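Long-range contact in phospholethanolamine N-methyltransferase 2 (Haemonchus contortus, PDB 4KRI), which probably methylates phosphomonomethylethanolamine and then phosphodimethylethanolamine with S-adenosylmethionine as methyl donor, in the nematode route to phosphocholine: residues F176-D187 and V251-A259. Numbering follows the deposited sequence.
Sequences FRDFLDRTQYTD and VDLSTNMLA. With SAH (S-adenosyl-L-homocysteine), chain D; 1SH (2-(methylamino)ethyl dihydrogen phosphate), chain E.
With CG anti to its carbonyl carbon (chi1 -77°), D181 turns its carboxylate from helix 176-184 to the start of helix 255-268, where S254, with OG anti to its own backbone N (chi1 168°), meets it. S254 OG donates to D181 OD1 at 2.7 Å, nearly along the C-O axis. The same hydroxyl accepts from M257 N at 3.1 Å, the N-cap bond of the helix, so one oxygen both caps and cross-links. The weak bond from N256 N reaches D181 OD1 as well, while T255 OG1 lies 3.0 Å from D181 OD2. Nearby, N256 ND2 donates to Y185 O at 3.0 Å on a lone pair in the carbonyl plane, and that acceptor sits only 7° out of the N256 amide plane, which helps to orient the amide. A water probably bridges D187 OD2 and N256 OD1.

On the cofactor side, M257 CE stands over one face of the Y185 ring, 3.7 Å from its centroid, a CH-pi contact; Q184 CG covers the opposite face. L253 CD2 touches F176 CD2 at 3.4 Å, and R177 lays its aliphatic CB and CG against L253, its guanidinium being paired with D120 and D123.

D252, ending the strand of this Rossmann-type methyltransferase fold, grips both ribose hydroxyls of SAH, with O2' on OD2 at 2.6 Å. Y185 touches that ribose, and its OH, bonded to H301, lies near the substrate's methyl C3. The buried D181 carboxylate, probably kept ionised by S254 and weakly N256 N, with R177 adding at most a long, charge-only interaction, thus ties the helix beside bound SAH and phosphomonomethylethanolamine to the turn following ribose-binding D252.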
loop_
_atom_site.group_PDB
_atom_site.type_symbol
_atom_site.label_atom_id
_atom_site.label_comp_id
_atom_site.label_asym_id
_atom_site.label_seq_id
_atom_site.Cartn_x
_atom_site.Cartn_y
_atom_site.Cartn_z
ATOM N N PHE A 176 -4.947 8.049 -8.614
ATOM C CA PHE A 176 -4.772 6.613 -8.788
ATOM C C PHE A 176 -5.343 5.873 -7.575
ATOM O O PHE A 176 -6.089 4.907 -7.729
ATOM C CB PHE A 176 -3.275 6.309 -8.969
ATOM C CG PHE A 176 -2.962 4.865 -9.279
ATOM C CD1 PHE A 176 -3.911 4.029 -9.859
ATOM C CD2 PHE A 176 -1.704 4.349 -8.996
ATOM C CE1 PHE A 176 -3.610 2.701 -10.139
ATOM C CE2 PHE A 176 -1.396 3.027 -9.273
ATOM C CZ PHE A 176 -2.355 2.202 -9.842
ATOM N N ARG A 177 -5.002 6.352 -6.376
ATOM C CA ARG A 177 -5.481 5.751 -5.133
ATOM C C ARG A 177 -7.004 5.785 -5.087
ATOM O O ARG A 177 -7.646 4.788 -4.755
ATOM C CB ARG A 177 -4.905 6.491 -3.914
ATOM C CG ARG A 177 -5.107 5.767 -2.589
ATOM C CD ARG A 177 -4.589 6.583 -1.393
ATOM N NE ARG A 177 -5.382 7.792 -1.172
ATOM C CZ ARG A 177 -6.438 7.864 -0.366
ATOM N NH1 ARG A 177 -6.839 6.802 0.319
ATOM N NH2 ARG A 177 -7.103 9.004 -0.242
ATOM N N ASP A 178 -7.581 6.929 -5.438
ATOM C CA ASP A 178 -9.030 7.074 -5.367
ATOM C C ASP A 178 -9.715 6.223 -6.427
ATOM O O ASP A 178 -10.786 5.667 -6.192
ATOM C CB ASP A 178 -9.448 8.541 -5.492
ATOM C CG ASP A 178 -9.169 9.340 -4.230
ATOM O OD1 ASP A 178 -9.025 8.731 -3.148
ATOM O OD2 ASP A 178 -9.110 10.588 -4.326
ATOM N N PHE A 179 -9.088 6.113 -7.593
ATOM C CA PHE A 179 -9.604 5.252 -8.644
ATOM C C PHE A 179 -9.714 3.799 -8.182
ATOM O O PHE A 179 -10.732 3.149 -8.421
ATOM C CB PHE A 179 -8.723 5.325 -9.890
ATOM C CG PHE A 179 -9.058 4.285 -10.919
ATOM C CD1 PHE A 179 -10.190 4.414 -11.714
ATOM C CD2 PHE A 179 -8.250 3.172 -11.082
ATOM C CE1 PHE A 179 -10.506 3.445 -12.655
ATOM C CE2 PHE A 179 -8.559 2.205 -12.018
ATOM C CZ PHE A 179 -9.689 2.337 -12.800
ATOM N N LEU A 180 -8.661 3.301 -7.539
ATOM C CA LEU A 180 -8.641 1.938 -7.004
ATOM C C LEU A 180 -9.736 1.748 -5.943
ATOM O O LEU A 180 -10.491 0.778 -5.989
ATOM C CB LEU A 180 -7.269 1.623 -6.392
ATOM C CG LEU A 180 -6.061 1.552 -7.336
ATOM C CD1 LEU A 180 -4.742 1.531 -6.562
ATOM C CD2 LEU A 180 -6.174 0.323 -8.212
ATOM N N ASP A 181 -9.824 2.688 -5.004
ATOM C CA ASP A 181 -10.763 2.587 -3.877
ATOM C C ASP A 181 -12.227 2.785 -4.285
ATOM O O ASP A 181 -13.134 2.322 -3.589
ATOM C CB ASP A 181 -10.416 3.617 -2.787
ATOM C CG ASP A 181 -9.223 3.204 -1.925
ATOM O OD1 ASP A 181 -8.950 1.991 -1.798
ATOM O OD2 ASP A 181 -8.569 4.109 -1.354
ATOM N N ARG A 182 -12.466 3.490 -5.388
ATOM C CA ARG A 182 -13.836 3.852 -5.762
ATOM C C ARG A 182 -14.427 2.971 -6.851
ATOM O O ARG A 182 -15.629 3.008 -7.098
ATOM C CB ARG A 182 -13.924 5.329 -6.186
ATOM C CG ARG A 182 -13.648 6.339 -5.062
ATOM C CD ARG A 182 -13.621 7.774 -5.589
ATOM N NE ARG A 182 -13.121 8.719 -4.588
ATOM C CZ ARG A 182 -12.850 9.999 -4.835
ATOM N NH1 ARG A 182 -13.030 10.491 -6.054
ATOM N NH2 ARG A 182 -12.399 10.787 -3.863
ATOM N N THR A 183 -13.581 2.184 -7.509
ATOM C CA THR A 183 -14.039 1.390 -8.641
ATOM C C THR A 183 -13.852 -0.105 -8.417
ATOM O O THR A 183 -14.760 -0.790 -7.951
ATOM C CB THR A 183 -13.315 1.803 -9.938
ATOM O OG1 THR A 183 -13.167 3.231 -9.964
ATOM C CG2 THR A 183 -14.103 1.346 -11.151
ATOM N N GLN A 184 -12.667 -0.611 -8.735
ATOM C CA GLN A 184 -12.432 -2.050 -8.670
ATOM C C GLN A 184 -12.362 -2.558 -7.231
ATOM O O GLN A 184 -12.864 -3.642 -6.914
ATOM C CB GLN A 184 -11.147 -2.427 -9.419
ATOM C CG GLN A 184 -10.915 -3.934 -9.497
ATOM C CD GLN A 184 -9.771 -4.329 -10.422
ATOM O OE1 GLN A 184 -8.989 -3.487 -10.865
ATOM N NE2 GLN A 184 -9.673 -5.619 -10.716
ATOM N N TYR A 185 -11.741 -1.774 -6.361
ATOM C CA TYR A 185 -11.492 -2.239 -5.006
ATOM C C TYR A 185 -12.283 -1.446 -3.968
ATOM O O TYR A 185 -11.733 -0.979 -2.970
ATOM C CB TYR A 185 -9.985 -2.245 -4.712
ATOM C CG TYR A 185 -9.184 -3.115 -5.673
ATOM C CD1 TYR A 185 -9.524 -4.446 -5.901
ATOM C CD2 TYR A 185 -8.104 -2.602 -6.369
ATOM C CE1 TYR A 185 -8.797 -5.236 -6.773
ATOM C CE2 TYR A 185 -7.370 -3.394 -7.249
ATOM C CZ TYR A 185 -7.721 -4.704 -7.443
ATOM O OH TYR A 185 -6.987 -5.487 -8.322
ATOM N N THR A 186 -13.578 -1.289 -4.225
ATOM C CA THR A 186 -14.520 -0.899 -3.180
ATOM C C THR A 186 -14.581 -2.014 -2.157
ATOM O O THR A 186 -14.193 -3.144 -2.446
ATOM C CB THR A 186 -15.943 -0.724 -3.725
ATOM O OG1 THR A 186 -16.367 -1.937 -4.367
ATOM C CG2 THR A 186 -16.007 0.435 -4.713
ATOM N N ASP A 187 -15.093 -1.712 -0.971
ATOM C CA ASP A 187 -15.233 -2.750 0.044
ATOM C C ASP A 187 -16.048 -3.952 -0.463
ATOM O O ASP A 187 -15.639 -5.099 -0.297
ATOM C CB ASP A 187 -15.838 -2.173 1.328
ATOM C CG ASP A 187 -14.824 -1.390 2.147
ATOM O OD1 ASP A 187 -13.606 -1.512 1.873
ATOM O OD2 ASP A 187 -15.243 -0.661 3.073
ATOM N N VAL A 251 3.095 -3.769 1.055
ATOM C CA VAL A 251 2.639 -2.422 0.730
ATOM C C VAL A 251 1.472 -2.480 -0.243
ATOM O O VAL A 251 1.379 -3.392 -1.076
ATOM C CB VAL A 251 3.787 -1.516 0.194
ATOM C CG1 VAL A 251 4.914 -1.435 1.229
ATOM C CG2 VAL A 251 4.322 -2.009 -1.149
ATOM N N ASP A 252 0.549 -1.530 -0.110
ATOM C CA ASP A 252 -0.549 -1.428 -1.056
ATOM C C ASP A 252 -0.994 0.012 -1.128
ATOM O O ASP A 252 -0.909 0.733 -0.140
ATOM C CB ASP A 252 -1.729 -2.293 -0.618
ATOM C CG ASP A 252 -2.593 -2.688 -1.777
ATOM O OD1 ASP A 252 -2.531 -3.863 -2.210
ATOM O OD2 ASP A 252 -3.310 -1.805 -2.299
ATOM N N LEU A 253 -1.471 0.431 -2.297
ATOM C CA LEU A 253 -1.906 1.806 -2.455
ATOM C C LEU A 253 -3.334 1.965 -1.960
ATOM O O LEU A 253 -3.748 3.059 -1.569
ATOM C CB LEU A 253 -1.791 2.222 -3.928
ATOM C CG LEU A 253 -2.052 3.704 -4.216
ATOM C CD1 LEU A 253 -1.302 4.601 -3.240
ATOM C CD2 LEU A 253 -1.649 4.034 -5.631
ATOM N N SER A 254 -4.089 0.870 -1.959
ATOM C CA SER A 254 -5.491 0.949 -1.567
ATOM C C SER A 254 -5.697 0.868 -0.059
ATOM O O SER A 254 -5.352 -0.140 0.558
ATOM C CB SER A 254 -6.286 -0.163 -2.250
ATOM O OG SER A 254 -7.582 -0.277 -1.670
ATOM N N THR A 255 -6.271 1.916 0.539
ATOM C CA THR A 255 -6.599 1.882 1.959
ATOM C C THR A 255 -7.734 0.910 2.250
ATOM O O THR A 255 -7.787 0.341 3.339
ATOM C CB THR A 255 -6.976 3.263 2.522
ATOM O OG1 THR A 255 -7.825 3.942 1.591
ATOM C CG2 THR A 255 -5.721 4.086 2.786
ATOM N N ASN A 256 -8.649 0.732 1.303
ATOM C CA ASN A 256 -9.687 -0.288 1.454
ATOM C C ASN A 256 -9.098 -1.690 1.645
ATOM O O ASN A 256 -9.535 -2.438 2.524
ATOM C CB ASN A 256 -10.645 -0.306 0.265
ATOM C CG ASN A 256 -11.630 0.834 0.287
ATOM O OD1 ASN A 256 -11.831 1.474 1.315
ATOM N ND2 ASN A 256 -12.279 1.077 -0.855
ATOM N N MET A 257 -8.106 -2.026 0.825
ATOM C CA MET A 257 -7.417 -3.307 0.913
ATOM C C MET A 257 -6.658 -3.435 2.223
ATOM O O MET A 257 -6.802 -4.420 2.956
ATOM C CB MET A 257 -6.408 -3.447 -0.238
ATOM C CG MET A 257 -7.018 -3.698 -1.580
ATOM S SD MET A 257 -7.685 -5.368 -1.638
ATOM C CE MET A 257 -7.668 -5.677 -3.379
ATOM N N LEU A 258 -5.834 -2.438 2.525
ATOM C CA LEU A 258 -4.950 -2.570 3.668
ATOM C C LEU A 258 -5.710 -2.489 4.991
ATOM O O LEU A 258 -5.285 -3.071 5.988
ATOM C CB LEU A 258 -3.817 -1.543 3.606
ATOM C CG LEU A 258 -2.514 -2.141 4.143
ATOM C CD1 LEU A 258 -2.010 -3.200 3.186
ATOM C CD2 LEU A 258 -1.454 -1.082 4.390
ATOM N N ALA A 259 -6.851 -1.798 5.003
ATOM C CA ALA A 259 -7.678 -1.785 6.207
ATOM C C ALA A 259 -8.007 -3.213 6.642
ATOM O O ALA A 259 -8.014 -3.521 7.846
ATOM C CB ALA A 259 -8.960 -1.006 5.958
HETATM N N SAH D . -1.159 -9.733 -3.873
HETATM C CA SAH D . -2.528 -9.841 -3.303
HETATM C CB SAH D . -3.439 -8.683 -3.872
HETATM C CG SAH D . -3.784 -8.720 -5.356
HETATM S SD SAH D . -4.795 -7.296 -5.871
HETATM C C SAH D . -3.084 -11.199 -3.480
HETATM O O SAH D . -2.398 -12.089 -3.962
HETATM O OXT SAH D . -4.139 -11.481 -2.936
HETATM C "C5'" SAH D . -3.678 -6.019 -6.482
HETATM C "C4'" SAH D . -3.277 -5.049 -5.522
HETATM O "O4'" SAH D . -2.221 -4.237 -6.099
HETATM C "C3'" SAH D . -4.383 -4.106 -5.237
HETATM O "O3'" SAH D . -4.684 -4.171 -3.860
HETATM C "C2'" SAH D . -3.876 -2.779 -5.588
HETATM O "O2'" SAH D . -4.311 -1.774 -4.703
HETATM C "C1'" SAH D . -2.395 -2.974 -5.541
HETATM N N9 SAH D . -1.636 -1.909 -6.285
HETATM C C8 SAH D . -1.808 -1.534 -7.573
HETATM N N7 SAH D . -0.888 -0.609 -7.864
HETATM C C5 SAH D . -0.117 -0.407 -6.775
HETATM C C6 SAH D . 0.974 0.431 -6.514
HETATM N N6 SAH D . 1.471 1.286 -7.474
HETATM N N1 SAH D . 1.527 0.383 -5.282
HETATM C C2 SAH D . 1.059 -0.438 -4.336
HETATM N N3 SAH D . 0.018 -1.260 -4.558
HETATM C C4 SAH D . -0.594 -1.253 -5.758
HETATM O O4 1SH E . -9.889 -10.393 -13.051
HETATM P P1 1SH E . -10.208 -8.967 -12.608
HETATM O O1 1SH E . -9.939 -7.980 -13.674
HETATM O O3 1SH E . -11.719 -8.889 -12.170
HETATM O O2 1SH E . -9.266 -8.607 -11.387
HETATM C C1 1SH E . -9.228 -9.432 -10.342
HETATM C C2 1SH E . -8.147 -9.148 -9.308
HETATM N N1 1SH E . -6.783 -9.323 -9.721
HETATM C C3 1SH E . -5.951 -8.849 -8.675
HETATM O O HOH W 1 -11.984 -1.945 3.663
HETATM O O HOH W 2 -12.858 0.990 3.830
#